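Local coordinates for F-actin-capping protein subunit alpha (Dictyostelium discoideum, PDB 4AKR) that caps the fast-growing barbed ends of actin filaments independently of calcium, blocking subunit exchange there without severing the filament, at residues A[69-74]-A[145-150]; A[76-81]-A[87-92]. One frame throughout, in Å; residues are numbered along the deposited sequence.

Contact 1: A[69-74]-A[145-150]; sequences TKEGEI and GIKITV
Glu71 reaches from the turn that precedes strand 73-75 across to Thr149 on strand 145-158, and its side chain makes nearly all of this small contact. From CB the chain heads for the strand, CG lying anti to the backbone N (chi1 -175°). CG then rests against Thr149, 3.9 Å from its CB and equally close to its CG2, and the two side chains cross at a slant. At CG the glutamate bends (chi2 60°), which turns the carboxylate aside: CD lies 4.0 Å from Thr149 OG1, and so does OE2, a loose approach rather than a bond. The tip continues toward Lys147, two residues back along the strand, where Glu71 OE2 stops 4.4 Å from Lys147 NZ. At that separation the opposite charges are near each other without pairing directly, though they probably still attract. Behind Glu71, Gly72 N makes a weak hydrogen bond to Thr69 OG1, 3.0 Å long and bent to 133° at the hydrogen. Thr69 OG1 also bonds to Tyr138 OH on strand 134-142, against which Glu71 packs as well. Ile148, pointing away from the turn, packs on Phe118 of helix 112-129.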
ATOM      1  N   THR A  69       1.288  23.520  -4.991  1.00 20.28           N
ATOM      2  CA  THR A  69       2.113  23.102  -3.856  1.00 21.16           C
ATOM      3  C   THR A  69       1.982  24.065  -2.688  1.00 21.07           C
ATOM      4  O   THR A  69       1.426  25.150  -2.833  1.00 21.83           O
ATOM      5  CB  THR A  69       3.596  23.070  -4.232  1.00 21.44           C
ATOM      6  OG1 THR A  69       4.095  24.416  -4.287  1.00 21.61           O
ATOM      7  CG2 THR A  69       3.788  22.399  -5.594  1.00 19.38           C
ATOM      8  N   LYS A  70       2.503  23.670  -1.531  1.00 20.99           N
ATOM      9  CA  LYS A  70       2.439  24.531  -0.354  1.00 21.73           C
ATOM     10  C   LYS A  70       3.482  25.623  -0.491  1.00 21.99           C
ATOM     11  O   LYS A  70       3.311  26.717   0.038  1.00 22.04           O
ATOM     12  CB  LYS A  70       2.709  23.745   0.929  1.00 22.98           C
ATOM     13  CG  LYS A  70       1.698  22.647   1.236  1.00 26.18           C
ATOM     14  CD  LYS A  70       2.065  21.912   2.526  1.00 28.31           C
ATOM     15  CE  LYS A  70       1.213  20.658   2.738  1.00 30.31           C
ATOM     16  NZ  LYS A  70       1.599  19.944   3.995  1.00 33.33           N
ATOM     17  N   GLU A  71       4.566  25.326  -1.202  1.00 21.91           N
ATOM     18  CA  GLU A  71       5.622  26.312  -1.379  1.00 24.40           C
ATOM     19  C   GLU A  71       5.210  27.445  -2.310  1.00 24.49           C
ATOM     20  O   GLU A  71       5.811  28.516  -2.283  1.00 25.44           O
ATOM     21  CB  GLU A  71       6.899  25.666  -1.909  1.00 26.06           C
ATOM     22  CG  GLU A  71       8.056  26.660  -1.997  1.00 29.79           C
ATOM     23  CD  GLU A  71       8.410  27.270  -0.649  1.00 31.71           C
ATOM     24  OE1 GLU A  71       8.146  26.629   0.393  1.00 34.10           O
ATOM     25  OE2 GLU A  71       8.964  28.388  -0.629  1.00 31.49           O
ATOM     26  N   GLY A  72       4.194  27.211  -3.133  1.00 23.99           N
ATOM     27  CA  GLY A  72       3.736  28.249  -4.038  1.00 23.97           C
ATOM     28  C   GLY A  72       2.425  28.851  -3.565  1.00 25.83           C
ATOM     29  O   GLY A  72       1.850  29.723  -4.222  1.00 25.91           O
ATOM     30  N   GLU A  73       1.950  28.376  -2.417  1.00 24.57           N
ATOM     31  CA  GLU A  73       0.696  28.845  -1.841  1.00 25.57           C
ATOM     32  C   GLU A  73       0.806  30.282  -1.318  1.00 25.29           C
ATOM     33  O   GLU A  73       1.611  30.571  -0.443  1.00 23.45           O
ATOM     34  CB  GLU A  73       0.272  27.894  -0.711  1.00 26.41           C
ATOM     35  CG  GLU A  73      -1.095  28.176  -0.116  1.00 28.32           C
ATOM     36  CD  GLU A  73      -1.595  27.033   0.759  1.00 29.74           C
ATOM     37  OE1 GLU A  73      -1.805  25.927   0.226  1.00 30.94           O
ATOM     38  OE2 GLU A  73      -1.781  27.236   1.975  1.00 29.86           O
ATOM     39  N   ILE A  74      -0.002  31.181  -1.871  1.00 26.25           N
ATOM     40  CA  ILE A  74       0.001  32.581  -1.455  1.00 27.52           C
ATOM     41  C   ILE A  74      -1.166  32.785  -0.499  1.00 27.83           C
ATOM     42  O   ILE A  74      -1.065  33.489   0.504  1.00 27.43           O
ATOM     43  CB  ILE A  74      -0.188  33.527  -2.658  1.00 27.87           C
ATOM     44  CG1 ILE A  74       0.908  33.283  -3.696  1.00 28.08           C
ATOM     45  CG2 ILE A  74      -0.153  34.968  -2.188  1.00 27.67           C
ATOM     46  CD1 ILE A  74       0.709  34.045  -4.994  1.00 27.70           C
ATOM     47  N   GLY A 145      20.946  34.019   2.960  1.00 32.64           N
ATOM     48  CA  GLY A 145      21.031  34.401   1.558  1.00 29.56           C
ATOM     49  C   GLY A 145      19.787  34.086   0.748  1.00 26.88           C
ATOM     50  O   GLY A 145      18.716  34.643   1.001  1.00 26.64           O
ATOM     51  N   ILE A 146      19.922  33.189  -0.224  1.00 25.03           N
ATOM     52  CA  ILE A 146      18.794  32.813  -1.077  1.00 23.07           C
ATOM     53  C   ILE A 146      18.383  31.345  -1.011  1.00 21.72           C
ATOM     54  O   ILE A 146      19.226  30.444  -1.038  1.00 21.38           O
ATOM     55  CB  ILE A 146      19.087  33.119  -2.563  1.00 23.39           C
ATOM     56  CG1 ILE A 146      19.250  34.625  -2.760  1.00 24.35           C
ATOM     57  CG2 ILE A 146      17.961  32.572  -3.443  1.00 21.74           C
ATOM     58  CD1 ILE A 146      19.816  35.003  -4.109  1.00 24.51           C
ATOM     59  N   LYS A 147      17.078  31.111  -0.942  1.00 19.70           N
ATOM     60  CA  LYS A 147      16.564  29.754  -0.933  1.00 19.97           C
ATOM     61  C   LYS A 147      15.771  29.505  -2.218  1.00 20.18           C
ATOM     62  O   LYS A 147      14.782  30.183  -2.492  1.00 19.48           O
ATOM     63  CB  LYS A 147      15.662  29.503   0.278  1.00 18.39           C
ATOM     64  CG  LYS A 147      15.022  28.114   0.240  1.00 20.57           C
ATOM     65  CD  LYS A 147      14.160  27.799   1.463  1.00 21.21           C
ATOM     66  CE  LYS A 147      12.889  28.627   1.493  1.00 20.87           C
ATOM     67  NZ  LYS A 147      11.964  28.173   2.568  1.00 19.94           N
ATOM     68  N   ILE A 148      16.220  28.541  -3.016  1.00 20.48           N
ATOM     69  CA  ILE A 148      15.523  28.195  -4.250  1.00 19.59           C
ATOM     70  C   ILE A 148      14.919  26.820  -4.056  1.00 19.54           C
ATOM     71  O   ILE A 148      15.641  25.863  -3.805  1.00 20.40           O
ATOM     72  CB  ILE A 148      16.483  28.147  -5.459  1.00 20.36           C
ATOM     73  CG1 ILE A 148      17.131  29.520  -5.658  1.00 18.22           C
ATOM     74  CG2 ILE A 148      15.726  27.714  -6.716  1.00 17.50           C
ATOM     75  CD1 ILE A 148      16.133  30.650  -5.815  1.00 18.37           C
ATOM     76  N   THR A 149      13.596  26.726  -4.153  1.00 19.55           N
ATOM     77  CA  THR A 149      12.903  25.458  -3.978  1.00 18.64           C
ATOM     78  C   THR A 149      12.445  24.858  -5.307  1.00 18.28           C
ATOM     79  O   THR A 149      11.685  25.480  -6.052  1.00 19.31           O
ATOM     80  CB  THR A 149      11.676  25.627  -3.063  1.00 20.82           C
ATOM     81  OG1 THR A 149      12.074  26.272  -1.847  1.00 23.81           O
ATOM     82  CG2 THR A 149      11.073  24.271  -2.729  1.00 20.60           C
ATOM     83  N   VAL A 150      12.911  23.644  -5.591  1.00 15.97           N
ATOM     84  CA  VAL A 150      12.569  22.937  -6.818  1.00 13.63           C
ATOM     85  C   VAL A 150      11.614  21.774  -6.545  1.00 16.20           C
ATOM     86  O   VAL A 150      11.928  20.860  -5.777  1.00 16.66           O
ATOM     87  CB  VAL A 150      13.820  22.364  -7.499  1.00 10.35           C
ATOM     88  CG1 VAL A 150      13.455  21.785  -8.844  1.00  7.14           C
ATOM     89  CG2 VAL A 150      14.872  23.438  -7.646  1.00 11.65           C
TER

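Contact 2: A[76-81]-A[87-92]; sequences NNEYLD and VITYDH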
ATOM      1  N   ASN A  76      -5.115  30.517   0.666  1.00 29.09           N
ATOM      2  CA  ASN A  76      -5.693  29.181   0.757  1.00 29.94           C
ATOM      3  C   ASN A  76      -6.119  28.641  -0.615  1.00 29.50           C
ATOM      4  O   ASN A  76      -6.260  27.428  -0.805  1.00 27.98           O
ATOM      5  CB  ASN A  76      -6.893  29.210   1.704  1.00 32.55           C
ATOM      6  CG  ASN A  76      -7.217  27.848   2.281  1.00 35.76           C
ATOM      7  OD1 ASN A  76      -7.689  26.949   1.576  1.00 37.91           O
ATOM      8  ND2 ASN A  76      -6.957  27.683   3.575  1.00 37.08           N
ATOM      9  N   ASN A  77      -6.321  29.541  -1.571  1.00 28.30           N
ATOM     10  CA  ASN A  77      -6.732  29.135  -2.908  1.00 29.00           C
ATOM     11  C   ASN A  77      -5.941  29.823  -4.011  1.00 28.05           C
ATOM     12  O   ASN A  77      -6.377  29.867  -5.163  1.00 28.86           O
ATOM     13  CB  ASN A  77      -8.220  29.417  -3.100  1.00 30.74           C
ATOM     14  CG  ASN A  77      -9.063  28.764  -2.038  1.00 34.56           C
ATOM     15  OD1 ASN A  77      -9.006  29.147  -0.866  1.00 36.25           O
ATOM     16  ND2 ASN A  77      -9.838  27.755  -2.430  1.00 34.62           N
ATOM     17  N   GLU A  78      -4.778  30.356  -3.670  1.00 26.01           N
ATOM     18  CA  GLU A  78      -3.968  31.031  -4.669  1.00 26.90           C
ATOM     19  C   GLU A  78      -2.561  30.470  -4.699  1.00 25.24           C
ATOM     20  O   GLU A  78      -1.893  30.364  -3.671  1.00 26.92           O
ATOM     21  CB  GLU A  78      -3.938  32.534  -4.404  1.00 27.05           C
ATOM     22  CG  GLU A  78      -5.291  33.204  -4.566  1.00 28.43           C
ATOM     23  CD  GLU A  78      -5.238  34.678  -4.216  1.00 31.05           C
ATOM     24  OE1 GLU A  78      -4.739  35.009  -3.118  1.00 31.65           O
ATOM     25  OE2 GLU A  78      -5.690  35.505  -5.034  1.00 31.56           O
ATOM     26  N   TYR A  79      -2.118  30.120  -5.898  1.00 23.32           N
ATOM     27  CA  TYR A  79      -0.806  29.533  -6.087  1.00 21.23           C
ATOM     28  C   TYR A  79      -0.003  30.284  -7.136  1.00 21.05           C
ATOM     29  O   TYR A  79      -0.505  30.613  -8.213  1.00 21.62           O
ATOM     30  CB  TYR A  79      -0.983  28.055  -6.447  1.00 17.95           C
ATOM     31  CG  TYR A  79      -1.637  27.300  -5.309  1.00 16.97           C
ATOM     32  CD1 TYR A  79      -3.029  27.300  -5.148  1.00 16.97           C
ATOM     33  CD2 TYR A  79      -0.861  26.720  -4.304  1.00 17.19           C
ATOM     34  CE1 TYR A  79      -3.630  26.756  -4.003  1.00 16.15           C
ATOM     35  CE2 TYR A  79      -1.448  26.170  -3.161  1.00 17.43           C
ATOM     36  CZ  TYR A  79      -2.827  26.199  -3.014  1.00 17.69           C
ATOM     37  OH  TYR A  79      -3.382  25.716  -1.851  1.00 18.12           O
ATOM     38  N   LEU A  80       1.247  30.567  -6.783  1.00 20.05           N
ATOM     39  CA  LEU A  80       2.172  31.294  -7.633  1.00 19.76           C
ATOM     40  C   LEU A  80       2.849  30.381  -8.645  1.00 20.63           C
ATOM     41  O   LEU A  80       3.236  29.252  -8.335  1.00 20.85           O
ATOM     42  CB  LEU A  80       3.237  31.974  -6.766  1.00 18.01           C
ATOM     43  CG  LEU A  80       4.265  32.863  -7.477  1.00 19.70           C
ATOM     44  CD1 LEU A  80       3.574  34.095  -8.055  1.00 18.81           C
ATOM     45  CD2 LEU A  80       5.339  33.296  -6.492  1.00 16.52           C
ATOM     46  N   ASP A  81       2.976  30.883  -9.864  1.00 20.47           N
ATOM     47  CA  ASP A  81       3.621  30.162 -10.950  1.00 21.42           C
ATOM     48  C   ASP A  81       4.626  31.148 -11.535  1.00 21.53           C
ATOM     49  O   ASP A  81       4.341  31.837 -12.511  1.00 22.26           O
ATOM     50  CB  ASP A  81       2.576  29.744 -11.991  1.00 22.30           C
ATOM     51  CG  ASP A  81       3.195  29.134 -13.227  1.00 23.17           C
ATOM     52  OD1 ASP A  81       4.325  28.608 -13.136  1.00 27.81           O
ATOM     53  OD2 ASP A  81       2.547  29.167 -14.292  1.00 23.29           O
ATOM     54  N   VAL A  87      -0.550  34.154 -11.063  1.00 21.21           N
ATOM     55  CA  VAL A  87      -1.133  33.681  -9.821  1.00 21.00           C
ATOM     56  C   VAL A  87      -2.345  32.872 -10.227  1.00 22.37           C
ATOM     57  O   VAL A  87      -3.238  33.367 -10.931  1.00 21.28           O
ATOM     58  CB  VAL A  87      -1.580  34.842  -8.922  1.00 18.87           C
ATOM     59  CG1 VAL A  87      -2.408  34.308  -7.768  1.00 20.87           C
ATOM     60  CG2 VAL A  87      -0.363  35.578  -8.396  1.00 19.97           C
ATOM     61  N   ILE A  88      -2.362  31.618  -9.794  1.00 21.89           N
ATOM     62  CA  ILE A  88      -3.450  30.715 -10.128  1.00 20.67           C
ATOM     63  C   ILE A  88      -4.409  30.537  -8.963  1.00 20.54           C
ATOM     64  O   ILE A  88      -3.991  30.213  -7.848  1.00 20.13           O
ATOM     65  CB  ILE A  88      -2.890  29.339 -10.523  1.00 19.48           C
ATOM     66  CG1 ILE A  88      -1.937  29.498 -11.706  1.00 18.62           C
ATOM     67  CG2 ILE A  88      -4.015  28.395 -10.868  1.00 19.13           C
ATOM     68  CD1 ILE A  88      -1.148  28.240 -12.036  1.00 19.89           C
ATOM     69  N   THR A  89      -5.690  30.783  -9.220  1.00 19.82           N
ATOM     70  CA  THR A  89      -6.723  30.597  -8.211  1.00 20.05           C
ATOM     71  C   THR A  89      -7.216  29.174  -8.464  1.00 19.48           C
ATOM     72  O   THR A  89      -7.475  28.796  -9.617  1.00 18.77           O
ATOM     73  CB  THR A  89      -7.875  31.618  -8.376  1.00 21.40           C
ATOM     74  OG1 THR A  89      -7.337  32.945  -8.299  1.00 22.45           O
ATOM     75  CG2 THR A  89      -8.917  31.447  -7.262  1.00 20.35           C
ATOM     76  N   TYR A  90      -7.349  28.401  -7.390  1.00 17.92           N
ATOM     77  CA  TYR A  90      -7.733  26.992  -7.481  1.00 19.63           C
ATOM     78  C   TYR A  90      -8.849  26.555  -6.525  1.00 19.38           C
ATOM     79  O   TYR A  90      -8.863  26.941  -5.360  1.00 20.33           O
ATOM     80  CB  TYR A  90      -6.480  26.149  -7.209  1.00 18.44           C
ATOM     81  CG  TYR A  90      -6.614  24.659  -7.403  1.00 18.68           C
ATOM     82  CD1 TYR A  90      -6.704  24.111  -8.683  1.00 18.96           C
ATOM     83  CD2 TYR A  90      -6.546  23.791  -6.318  1.00 17.67           C
ATOM     84  CE1 TYR A  90      -6.706  22.739  -8.879  1.00 18.95           C
ATOM     85  CE2 TYR A  90      -6.545  22.415  -6.501  1.00 19.65           C
ATOM     86  CZ  TYR A  90      -6.621  21.897  -7.785  1.00 19.53           C
ATOM     87  OH  TYR A  90      -6.589  20.539  -7.979  1.00 21.05           O
ATOM     88  N   ASP A  91      -9.777  25.745  -7.018  1.00 19.97           N
ATOM     89  CA  ASP A  91     -10.852  25.244  -6.170  1.00 21.57           C
ATOM     90  C   ASP A  91     -10.456  23.852  -5.712  1.00 21.78           C
ATOM     91  O   ASP A  91     -10.548  22.900  -6.486  1.00 20.77           O
ATOM     92  CB  ASP A  91     -12.167  25.142  -6.934  1.00 24.72           C
ATOM     93  CG  ASP A  91     -13.333  24.782  -6.025  1.00 29.35           C
ATOM     94  OD1 ASP A  91     -13.224  23.780  -5.280  1.00 30.27           O
ATOM     95  OD2 ASP A  91     -14.355  25.502  -6.050  1.00 30.85           O
ATOM     96  N   HIS A  92     -10.027  23.733  -4.458  1.00 20.57           N
ATOM     97  CA  HIS A  92      -9.588  22.448  -3.916  1.00 21.45           C
ATOM     98  C   HIS A  92     -10.622  21.337  -3.860  1.00 21.13           C
ATOM     99  O   HIS A  92     -10.275  20.160  -3.913  1.00 22.37           O
ATOM    100  CB  HIS A  92      -8.999  22.637  -2.515  1.00 20.06           C
ATOM    101  CG  HIS A  92      -7.623  23.220  -2.516  1.00 19.85           C
ATOM    102  ND1 HIS A  92      -7.366  24.524  -2.159  1.00 20.25           N
ATOM    103  CD2 HIS A  92      -6.428  22.675  -2.840  1.00 19.78           C
ATOM    104  CE1 HIS A  92      -6.070  24.758  -2.260  1.00 19.93           C
ATOM    105  NE2 HIS A  92      -5.478  23.651  -2.672  1.00 21.06           N
TER
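Similar first torsions swing the rings of Tyr79 and His92 toward each other: in each, CG stands anti to the carbonyl carbon and beside the backbone N, at chi1 -63° for Tyr79 and -76° for His92. The setting is an antiparallel beta hairpin, strands 78-81 and 86-91, in the middle of a four-stranded sheet. Tyr79 and Ile88 form its hydrogen-bonded pair: Tyr79 N gives to Ile88 O at 2.7 Å and Ile88 N to Tyr79 O at 2.6 Å. Glu78 opposite Thr89 and Leu80 opposite Val87 are non-hydrogen-bonded pairs whose side chains share the other face, where Leu80 CD1 touches Val87 CG2 at 4.2 Å.

The Tyr79 and His92 rings approach from opposite directions and meet rim to rim, centroids 5.5 Å apart and planes at 79°, neither over the other's face. Tyr79 OH lies 3.1 Å from His92 NE2 and hydrogen-bonds to Glu73 OE1 on strand 73-75. Replacing Tyr79 by a phenylalanine would probably leave the Glu73 carboxylate without this hydroxyl partner. Tyr90 CD2 sits over one face of the imidazole, offset toward its rim, while helix 44-55 packs on the Tyr79, Tyr90 and His92 side chains.

Beyond the regular strand pairing, Asn77 holds both backbone polar atoms of Tyr90, one with its main chain and one with its side chain. Its carbonyl O takes Tyr90 N at 2.8 Å, and its side-chain ND2 gives back to Tyr90 O at 3.2 Å, the acceptor lying close to the plane of the Asn77 amide.

In the fold
Contacts 1 and 2 meet where edge strand 73-75 pairs with its neighbour 78-81, their centres about 14 Å apart. Two ties join them directly: a probable hydrogen bond between Gly72 O and Leu80 N at 2.8 Å, and the bond of Glu73 OE1 with Tyr79 OH, 2.6 Å long. Apolar packing adds Ile74 CD1 against Leu80 CB at 3.7 Å. Segment 69-74 thus faces both ways: Glu71 leans on the long five-stranded sheet, while Gly72 and Glu73 bond to residues of the hairpin. Contact 2 lies wholly between the two segments of contact 1 in sequence. No other chain of the assembly touches the four segments; contact 1 spans two sheets, and contact 2 is strand pairing inside the smaller one.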